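PDB 2FNU: aminotransferase from Helicobacter pylori, which catalyses the PLP-dependent transamination that forms UDP-4-amino-4,6-dideoxy-N-acetyl-beta-L-altrosamine, the second step in making pseudaminic acid for flagellin modification. Local coordinates for residues Leu114-Ile118 / Leu143-Leu149; Phe295-Ile301 / Tyr341-Ile345. All coordinates share one frame; numbering follows the deposited sequence.

Interaction 1 of 2, residues Leu114-Ile118 / Leu143-Leu149; sequences LEKLI and LCKKHSL
Glu115 and Leu143 are the closest CA pair across the contact, 7.3 Å apart, where a short 3-10 turn (115-117) lies beside the C-terminal end of helix 137-146. That helix ends in a Schellman motif: Ser148 takes positive phi as the C-prime residue, Leu149 N bonds back to Cys144 O, and Ser148 N to Lys145 O. His147 is the first residue to leave helical geometry, and its CB points toward the 3-10 turn. The polar half of the contact converges on one oxygen, Glu115 OE2. His147 NE2 donates to it over 2.7 Å in an essentially straight bond (179°), with OE2 lying in the imidazole plane but met on its anti side, 34° out of the carboxylate plane. Lys146 NZ reaches the syn lone pair of the same Glu115 OE2, also at 2.7 Å, forming a salt bridge, while a water links Glu115 OE1 to this ammonium. Two donors and the water thus restrict rotation of the carboxylate, which stands perpendicular to the ring. Leu143 CD1 presses on the face of this carboxylate, 3.5 Å from Glu115 CD. Ile118, with CG1 anti to its carbonyl carbon (chi1 -61°), sends CD1 over one face of the His147 ring, 3.9 Å from the centroid, as a CH-pi contact. The same methyl meets Leu149 CD1 tip to tip at 3.8 Å, and Leu143 CD2 packs 3.6 Å from Leu114 CB. Helix 137-146 forms the beta-alpha-beta crossover between parallel strands 122-128 and 150-154 of the seven-stranded mixed sheet that marks fold-type I PLP enzymes. Leu114 and Leu149 both rest on Ile125 of strand 122-128, and Leu114 and Ile118 on Ile78 of strand 76-79.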
ATOM      1  N   LEU B 114      25.549  10.170 -19.177  1.00 13.95           N
ATOM      2  CA  LEU B 114      24.201  10.709 -19.025  1.00 14.42           C
ATOM      3  C   LEU B 114      23.938  11.918 -19.906  1.00 14.03           C
ATOM      4  O   LEU B 114      22.839  12.076 -20.437  1.00 15.29           O
ATOM      5  CB  LEU B 114      23.919  11.111 -17.565  1.00 15.71           C
ATOM      6  CG  LEU B 114      24.113  10.060 -16.479  1.00 16.15           C
ATOM      7  CD1 LEU B 114      23.907  10.704 -15.114  1.00 15.55           C
ATOM      8  CD2 LEU B 114      23.104   8.940 -16.707  1.00 21.42           C
ATOM      9  N   GLU B 115      24.927  12.801 -20.026  1.00 15.49           N
ATOM     10  CA  GLU B 115      24.689  14.068 -20.721  1.00 13.95           C
ATOM     11  C   GLU B 115      24.269  13.845 -22.173  1.00 15.96           C
ATOM     12  O   GLU B 115      23.414  14.567 -22.694  1.00 17.69           O
ATOM     13  CB  GLU B 115      25.907  15.007 -20.599  1.00 14.97           C
ATOM     14  CG  GLU B 115      25.631  16.437 -21.103  1.00 15.21           C
ATOM     15  CD  GLU B 115      26.533  17.479 -20.455  1.00 18.03           C
ATOM     16  OE1 GLU B 115      27.604  17.102 -19.928  1.00 16.62           O
ATOM     17  OE2 GLU B 115      26.149  18.666 -20.456  1.00 19.80           O
ATOM     18  N   LYS B 116      24.819  12.810 -22.807  1.00 16.40           N
ATOM     19  CA  LYS B 116      24.488  12.551 -24.201  1.00 17.64           C
ATOM     20  C   LYS B 116      23.020  12.188 -24.417  1.00 18.47           C
ATOM     21  O   LYS B 116      22.536  12.222 -25.543  1.00 20.48           O
ATOM     22  CB  LYS B 116      25.397  11.469 -24.788  1.00 17.27           C
ATOM     23  CG  LYS B 116      25.269  10.093 -24.138  1.00 21.41           C
ATOM     24  CD  LYS B 116      26.145   9.108 -24.914  1.00 25.53           C
ATOM     25  CE  LYS B 116      26.184   7.749 -24.278  1.00 38.53           C
ATOM     26  NZ  LYS B 116      27.255   6.926 -24.921  1.00 32.56           N
ATOM     27  N   LEU B 117      22.324  11.847 -23.326  1.00 15.17           N
ATOM     28  CA  LEU B 117      20.935  11.391 -23.407  1.00 16.37           C
ATOM     29  C   LEU B 117      19.934  12.510 -23.198  1.00 16.72           C
ATOM     30  O   LEU B 117      18.726  12.308 -23.384  1.00 17.37           O
ATOM     31  CB  LEU B 117      20.674  10.314 -22.350  1.00 14.93           C
ATOM     32  CG  LEU B 117      21.556   9.073 -22.449  1.00 17.01           C
ATOM     33  CD1 LEU B 117      21.298   8.191 -21.231  1.00 15.40           C
ATOM     34  CD2 LEU B 117      21.303   8.305 -23.731  1.00 20.47           C
ATOM     35  N   ILE B 118      20.432  13.682 -22.813  1.00 15.55           N
ATOM     36  CA  ILE B 118      19.576  14.799 -22.489  1.00 16.64           C
ATOM     37  C   ILE B 118      19.119  15.513 -23.756  1.00 15.91           C
ATOM     38  O   ILE B 118      19.915  15.754 -24.681  1.00 18.64           O
ATOM     39  CB  ILE B 118      20.288  15.780 -21.532  1.00 14.59           C
ATOM     40  CG1 ILE B 118      20.633  15.060 -20.224  1.00 14.57           C
ATOM     41  CG2 ILE B 118      19.412  17.005 -21.255  1.00 18.50           C
ATOM     42  CD1 ILE B 118      21.496  15.860 -19.218  1.00 16.57           C
ATOM     43  N   LEU B 143      25.140  17.975 -13.080  1.00 15.32           N
ATOM     44  CA  LEU B 143      24.512  17.784 -14.387  1.00 13.90           C
ATOM     45  C   LEU B 143      23.031  18.178 -14.417  1.00 15.35           C
ATOM     46  O   LEU B 143      22.537  18.802 -15.371  1.00 17.07           O
ATOM     47  CB  LEU B 143      24.691  16.344 -14.841  1.00 12.68           C
ATOM     48  CG  LEU B 143      24.262  16.080 -16.287  1.00 15.52           C
ATOM     49  CD1 LEU B 143      25.124  16.843 -17.295  1.00 15.94           C
ATOM     50  CD2 LEU B 143      24.285  14.590 -16.634  1.00 15.12           C
ATOM     51  N   CYS B 144      22.300  17.789 -13.376  1.00 14.27           N
ATOM     52  CA  CYS B 144      20.883  18.106 -13.299  1.00 15.87           C
ATOM     53  C   CYS B 144      20.664  19.613 -13.161  1.00 16.98           C
ATOM     54  O   CYS B 144      19.776  20.172 -13.789  1.00 17.98           O
ATOM     55  CB  CYS B 144      20.243  17.349 -12.131  1.00 16.18           C
ATOM     56  SG  CYS B 144      19.980  15.570 -12.479  1.00 16.96           S
ATOM     57  N   LYS B 145      21.491  20.269 -12.349  1.00 17.94           N
ATOM     58  CA  LYS B 145      21.394  21.725 -12.198  1.00 17.42           C
ATOM     59  C   LYS B 145      21.674  22.376 -13.555  1.00 18.35           C
ATOM     60  O   LYS B 145      20.934  23.254 -13.995  1.00 20.82           O
ATOM     61  CB  LYS B 145      22.369  22.225 -11.137  1.00 18.11           C
ATOM     62  CG  LYS B 145      22.241  23.709 -10.839  1.00 26.47           C
ATOM     63  CD  LYS B 145      23.094  24.094  -9.655  1.00 33.25           C
ATOM     64  CE  LYS B 145      22.883  25.562  -9.301  1.00 40.35           C
ATOM     65  NZ  LYS B 145      23.644  25.940  -8.072  1.00 52.14           N
ATOM     66  N   LYS B 146      22.719  21.901 -14.239  1.00 16.64           N
ATOM     67  CA  LYS B 146      23.105  22.486 -15.531  1.00 15.75           C
ATOM     68  C   LYS B 146      21.939  22.444 -16.522  1.00 19.35           C
ATOM     69  O   LYS B 146      21.698  23.415 -17.245  1.00 18.63           O
ATOM     70  CB  LYS B 146      24.333  21.753 -16.099  1.00 14.94           C
ATOM     71  CG  LYS B 146      24.750  22.177 -17.513  1.00 15.78           C
ATOM     72  CD  LYS B 146      25.927  21.334 -18.016  1.00 15.40           C
ATOM     73  CE  LYS B 146      26.354  21.794 -19.405  1.00 16.66           C
ATOM     74  NZ  LYS B 146      27.497  20.990 -19.906  1.00 16.84           N
ATOM     75  N   HIS B 147      21.213  21.322 -16.554  1.00 15.09           N
ATOM     76  CA  HIS B 147      20.172  21.079 -17.558  1.00 14.71           C
ATOM     77  C   HIS B 147      18.739  21.272 -17.048  1.00 15.03           C
ATOM     78  O   HIS B 147      17.779  20.906 -17.722  1.00 17.55           O
ATOM     79  CB  HIS B 147      20.375  19.687 -18.162  1.00 16.35           C
ATOM     80  CG  HIS B 147      21.564  19.607 -19.070  1.00 18.38           C
ATOM     81  ND1 HIS B 147      21.530  20.067 -20.367  1.00 19.91           N
ATOM     82  CD2 HIS B 147      22.824  19.152 -18.864  1.00 18.27           C
ATOM     83  CE1 HIS B 147      22.712  19.879 -20.929  1.00 17.98           C
ATOM     84  NE2 HIS B 147      23.520  19.337 -20.035  1.00 19.09           N
ATOM     85  N   SER B 148      18.617  21.887 -15.872  1.00 18.59           N
ATOM     86  CA  SER B 148      17.310  22.184 -15.269  1.00 16.83           C
ATOM     87  C   SER B 148      16.457  20.927 -15.134  1.00 16.56           C
ATOM     88  O   SER B 148      15.267  20.936 -15.445  1.00 19.61           O
ATOM     89  CB  SER B 148      16.560  23.254 -16.072  1.00 19.79           C
ATOM     90  OG  SER B 148      17.322  24.450 -16.109  1.00 26.36           O
ATOM     91  N   LEU B 149      17.101  19.837 -14.704  1.00 17.64           N
ATOM     92  CA  LEU B 149      16.403  18.575 -14.446  1.00 15.75           C
ATOM     93  C   LEU B 149      16.336  18.334 -12.954  1.00 15.80           C
ATOM     94  O   LEU B 149      17.198  18.792 -12.207  1.00 16.09           O
ATOM     95  CB  LEU B 149      17.178  17.406 -15.051  1.00 14.12           C
ATOM     96  CG  LEU B 149      17.690  17.550 -16.481  1.00 14.44           C
ATOM     97  CD1 LEU B 149      18.506  16.317 -16.893  1.00 16.40           C
ATOM     98  CD2 LEU B 149      16.532  17.787 -17.425  1.00 14.44           C
TER
HETATM   99  O   HOH W   1      28.541  18.856 -17.917  1.00 22.78           O

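Interaction 2 of 2, residues Phe295-Ile301 / Tyr341-Ile345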
ATOM      1  N   PHE B 295      29.896 -17.254 -18.212  1.00 21.20           N
ATOM      2  CA  PHE B 295      28.600 -16.696 -18.617  1.00 20.58           C
ATOM      3  C   PHE B 295      27.671 -17.769 -19.177  1.00 23.39           C
ATOM      4  O   PHE B 295      26.504 -17.825 -18.815  1.00 21.92           O
ATOM      5  CB  PHE B 295      28.754 -15.574 -19.650  1.00 20.63           C
ATOM      6  CG  PHE B 295      29.270 -14.260 -19.092  1.00 20.63           C
ATOM      7  CD1 PHE B 295      29.290 -13.133 -19.916  1.00 22.82           C
ATOM      8  CD2 PHE B 295      29.731 -14.135 -17.776  1.00 19.31           C
ATOM      9  CE1 PHE B 295      29.767 -11.910 -19.449  1.00 19.93           C
ATOM     10  CE2 PHE B 295      30.212 -12.913 -17.301  1.00 19.35           C
ATOM     11  CZ  PHE B 295      30.241 -11.809 -18.141  1.00 19.46           C
ATOM     12  N   THR B 296      28.200 -18.634 -20.043  1.00 25.02           N
ATOM     13  CA  THR B 296      27.365 -19.647 -20.709  1.00 25.85           C
ATOM     14  C   THR B 296      26.883 -20.748 -19.777  1.00 25.76           C
ATOM     15  O   THR B 296      25.894 -21.420 -20.079  1.00 29.86           O
ATOM     16  CB  THR B 296      28.082 -20.290 -21.934  1.00 25.98           C
ATOM     17  OG1 THR B 296      29.348 -20.823 -21.523  1.00 34.86           O
ATOM     18  CG2 THR B 296      28.287 -19.251 -23.030  1.00 33.82           C
ATOM     19  N   CYS B 297      27.566 -20.950 -18.652  1.00 23.13           N
ATOM     20  CA  CYS B 297      27.093 -21.959 -17.699  1.00 25.29           C
ATOM     21  C   CYS B 297      26.531 -21.375 -16.398  1.00 25.35           C
ATOM     22  O   CYS B 297      26.480 -22.061 -15.371  1.00 25.36           O
ATOM     23  CB  CYS B 297      28.174 -23.014 -17.424  1.00 30.73           C
ATOM     24  SG  CYS B 297      29.705 -22.365 -16.780  1.00 37.13           S
ATOM     25  N   LYS B 298      26.080 -20.122 -16.461  1.00 21.31           N
ATOM     26  CA  LYS B 298      25.539 -19.444 -15.270  1.00 21.53           C
ATOM     27  C   LYS B 298      24.378 -20.162 -14.580  1.00 20.43           C
ATOM     28  O   LYS B 298      24.372 -20.300 -13.359  1.00 21.49           O
ATOM     29  CB  LYS B 298      25.133 -18.014 -15.573  1.00 19.38           C
ATOM     30  CG  LYS B 298      24.759 -17.282 -14.282  1.00 24.21           C
ATOM     31  CD  LYS B 298      24.689 -15.829 -14.493  1.00 22.07           C
ATOM     32  CE  LYS B 298      24.614 -15.063 -13.166  1.00 17.06           C
ATOM     33  NZ  LYS B 298      24.326 -13.656 -13.519  1.00 16.46           N
ATOM     34  N   LYS B 299      23.395 -20.620 -15.353  1.00 21.61           N
ATOM     35  CA  LYS B 299      22.259 -21.310 -14.749  1.00 20.05           C
ATOM     36  C   LYS B 299      22.711 -22.551 -13.966  1.00 20.52           C
ATOM     37  O   LYS B 299      22.214 -22.802 -12.870  1.00 21.42           O
ATOM     38  CB  LYS B 299      21.210 -21.698 -15.800  1.00 22.07           C
ATOM     39  CG  LYS B 299      19.901 -22.215 -15.206  1.00 28.82           C
ATOM     40  CD  LYS B 299      19.214 -21.153 -14.347  1.00 46.13           C
ATOM     41  CE  LYS B 299      18.118 -21.759 -13.475  1.00 57.96           C
ATOM     42  NZ  LYS B 299      16.902 -22.133 -14.250  1.00 64.35           N
ATOM     43  N   LEU B 300      23.644 -23.321 -14.527  1.00 21.89           N
ATOM     44  CA  LEU B 300      24.174 -24.503 -13.836  1.00 20.80           C
ATOM     45  C   LEU B 300      24.928 -24.124 -12.556  1.00 19.75           C
ATOM     46  O   LEU B 300      24.821 -24.813 -11.537  1.00 21.54           O
ATOM     47  CB  LEU B 300      25.077 -25.319 -14.757  1.00 22.95           C
ATOM     48  CG  LEU B 300      24.377 -26.005 -15.937  1.00 28.34           C
ATOM     49  CD1 LEU B 300      25.393 -26.792 -16.747  1.00 29.14           C
ATOM     50  CD2 LEU B 300      23.246 -26.907 -15.462  1.00 32.75           C
ATOM     51  N   ILE B 301      25.673 -23.026 -12.618  1.00 21.45           N
ATOM     52  CA  ILE B 301      26.390 -22.511 -11.438  1.00 18.97           C
ATOM     53  C   ILE B 301      25.413 -22.128 -10.328  1.00 16.20           C
ATOM     54  O   ILE B 301      25.571 -22.549  -9.170  1.00 18.12           O
ATOM     55  CB  ILE B 301      27.297 -21.320 -11.813  1.00 19.10           C
ATOM     56  CG1 ILE B 301      28.477 -21.813 -12.658  1.00 21.14           C
ATOM     57  CG2 ILE B 301      27.793 -20.590 -10.550  1.00 17.37           C
ATOM     58  CD1 ILE B 301      29.271 -20.703 -13.310  1.00 19.38           C
ATOM     59  N   TYR B 341      24.721  -8.018 -15.863  1.00 14.56           N
ATOM     60  CA  TYR B 341      23.707  -9.033 -15.548  1.00 14.21           C
ATOM     61  C   TYR B 341      24.251 -10.452 -15.709  1.00 15.10           C
ATOM     62  O   TYR B 341      24.020 -11.312 -14.864  1.00 15.37           O
ATOM     63  CB  TYR B 341      22.512  -8.817 -16.465  1.00 15.68           C
ATOM     64  CG  TYR B 341      21.432  -9.870 -16.445  1.00 14.34           C
ATOM     65  CD1 TYR B 341      20.813 -10.255 -15.258  1.00 17.16           C
ATOM     66  CD2 TYR B 341      20.979 -10.431 -17.640  1.00 17.09           C
ATOM     67  CE1 TYR B 341      19.778 -11.215 -15.258  1.00 17.50           C
ATOM     68  CE2 TYR B 341      19.943 -11.381 -17.655  1.00 16.01           C
ATOM     69  CZ  TYR B 341      19.361 -11.765 -16.468  1.00 17.16           C
ATOM     70  OH  TYR B 341      18.329 -12.676 -16.490  1.00 21.53           O
ATOM     71  N   HIS B 342      24.982 -10.700 -16.791  1.00 15.44           N
ATOM     72  CA  HIS B 342      25.510 -12.039 -17.012  1.00 15.25           C
ATOM     73  C   HIS B 342      26.507 -12.405 -15.927  1.00 14.33           C
ATOM     74  O   HIS B 342      26.544 -13.543 -15.478  1.00 17.20           O
ATOM     75  CB  HIS B 342      26.131 -12.156 -18.403  1.00 16.29           C
ATOM     76  CG  HIS B 342      25.132 -11.990 -19.500  1.00 18.81           C
ATOM     77  ND1 HIS B 342      25.471 -11.530 -20.753  1.00 22.29           N
ATOM     78  CD2 HIS B 342      23.798 -12.219 -19.530  1.00 21.66           C
ATOM     79  CE1 HIS B 342      24.390 -11.482 -21.509  1.00 19.97           C
ATOM     80  NE2 HIS B 342      23.363 -11.892 -20.793  1.00 18.43           N
ATOM     81  N   ALA B 343      27.269 -11.417 -15.470  1.00 13.35           N
ATOM     82  CA  ALA B 343      28.352 -11.673 -14.509  1.00 14.00           C
ATOM     83  C   ALA B 343      27.887 -11.781 -13.054  1.00 14.59           C
ATOM     84  O   ALA B 343      28.517 -12.464 -12.236  1.00 14.81           O
ATOM     85  CB  ALA B 343      29.424 -10.593 -14.621  1.00 15.22           C
ATOM     86  N   GLU B 344      26.791 -11.108 -12.707  1.00 13.42           N
ATOM     87  CA  GLU B 344      26.523 -10.871 -11.282  1.00 12.40           C
ATOM     88  C   GLU B 344      25.802 -12.000 -10.544  1.00 15.04           C
ATOM     89  O   GLU B 344      24.842 -12.594 -11.050  1.00 15.22           O
ATOM     90  CB  GLU B 344      25.714  -9.574 -11.116  1.00 12.43           C
ATOM     91  CG  GLU B 344      25.739  -8.981  -9.689  1.00 12.47           C
ATOM     92  CD  GLU B 344      24.695  -9.571  -8.729  1.00 15.42           C
ATOM     93  OE1 GLU B 344      23.688 -10.174  -9.185  1.00 15.14           O
ATOM     94  OE2 GLU B 344      24.900  -9.404  -7.492  1.00 15.86           O
ATOM     95  N   ILE B 345      26.264 -12.249  -9.320  1.00 13.86           N
ATOM     96  CA  ILE B 345      25.597 -13.152  -8.374  1.00 13.26           C
ATOM     97  C   ILE B 345      25.630 -12.475  -7.020  1.00 13.86           C
ATOM     98  O   ILE B 345      26.685 -11.986  -6.607  1.00 13.65           O
ATOM     99  CB  ILE B 345      26.304 -14.517  -8.255  1.00 13.80           C
ATOM    100  CG1 ILE B 345      26.347 -15.209  -9.624  1.00 15.56           C
ATOM    101  CG2 ILE B 345      25.578 -15.390  -7.242  1.00 13.86           C
ATOM    102  CD1 ILE B 345      27.124 -16.546  -9.610  1.00 16.21           C
TER
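Phe295 lays its ring against the CB of His342, which sits over one face 3.7 Å from the centroid in a CH-pi contact. This joins the approach to helix 298-307 to the point where helix 335-343 passes directly into strand 344-347, an outer strand of the three-stranded antiparallel sheet. The His342 imidazole turns an edge toward the same phenyl ring in an offset edge-to-face pair, planes at 62°. Across the ring from CD1, Phe295 CE2 touches Ala343 CB at 3.6 Å. Deeper in, Ile301 CG2 meets Ile345 CD1, and both isoleucines also pack on Phe369 of helix 355-370. Between these apolar patches runs Lys298, its CG anti to the backbone N (chi1 -172°) and its chain fully extended, so that the ammonium arrives among the backbone carbonyls at the end of helix 335-343. The positive charge there would suit the negative end of the helix dipole. Lys298 NZ bonds weakly to His342 O and lies 2.7 Å from Tyr341 O. Its stronger bond crosses to the first strand residue: Lys298 NZ donates to Glu344 O over 2.7 Å, tilted 30° from the carbonyl plane.

Interactions 1 and 2 are separate: their centres lie 34 Å apart and their nearest atoms about 17 Å apart. One packs on the large mixed sheet, the other includes an outer strand of the small antiparallel sheet. Each places a lysine ammonium on oxygen acceptors, a carboxylate in interaction 1 and main-chain carbonyls in interaction 2. Interaction 1 lies away from the substrate and cofactor sites. Interaction 2 lies one shell behind the nucleotide-sugar pocket: the Tyr341 side chain is about 4 Å from that of substrate-binding Val314, and the Glu344 side chain about 8 Å from the bound UDP sugar. Glu344 OE2 is hydrogen-bonded to Ser346 OG, and Glu344 OE1 accepts from the backbone N of His315.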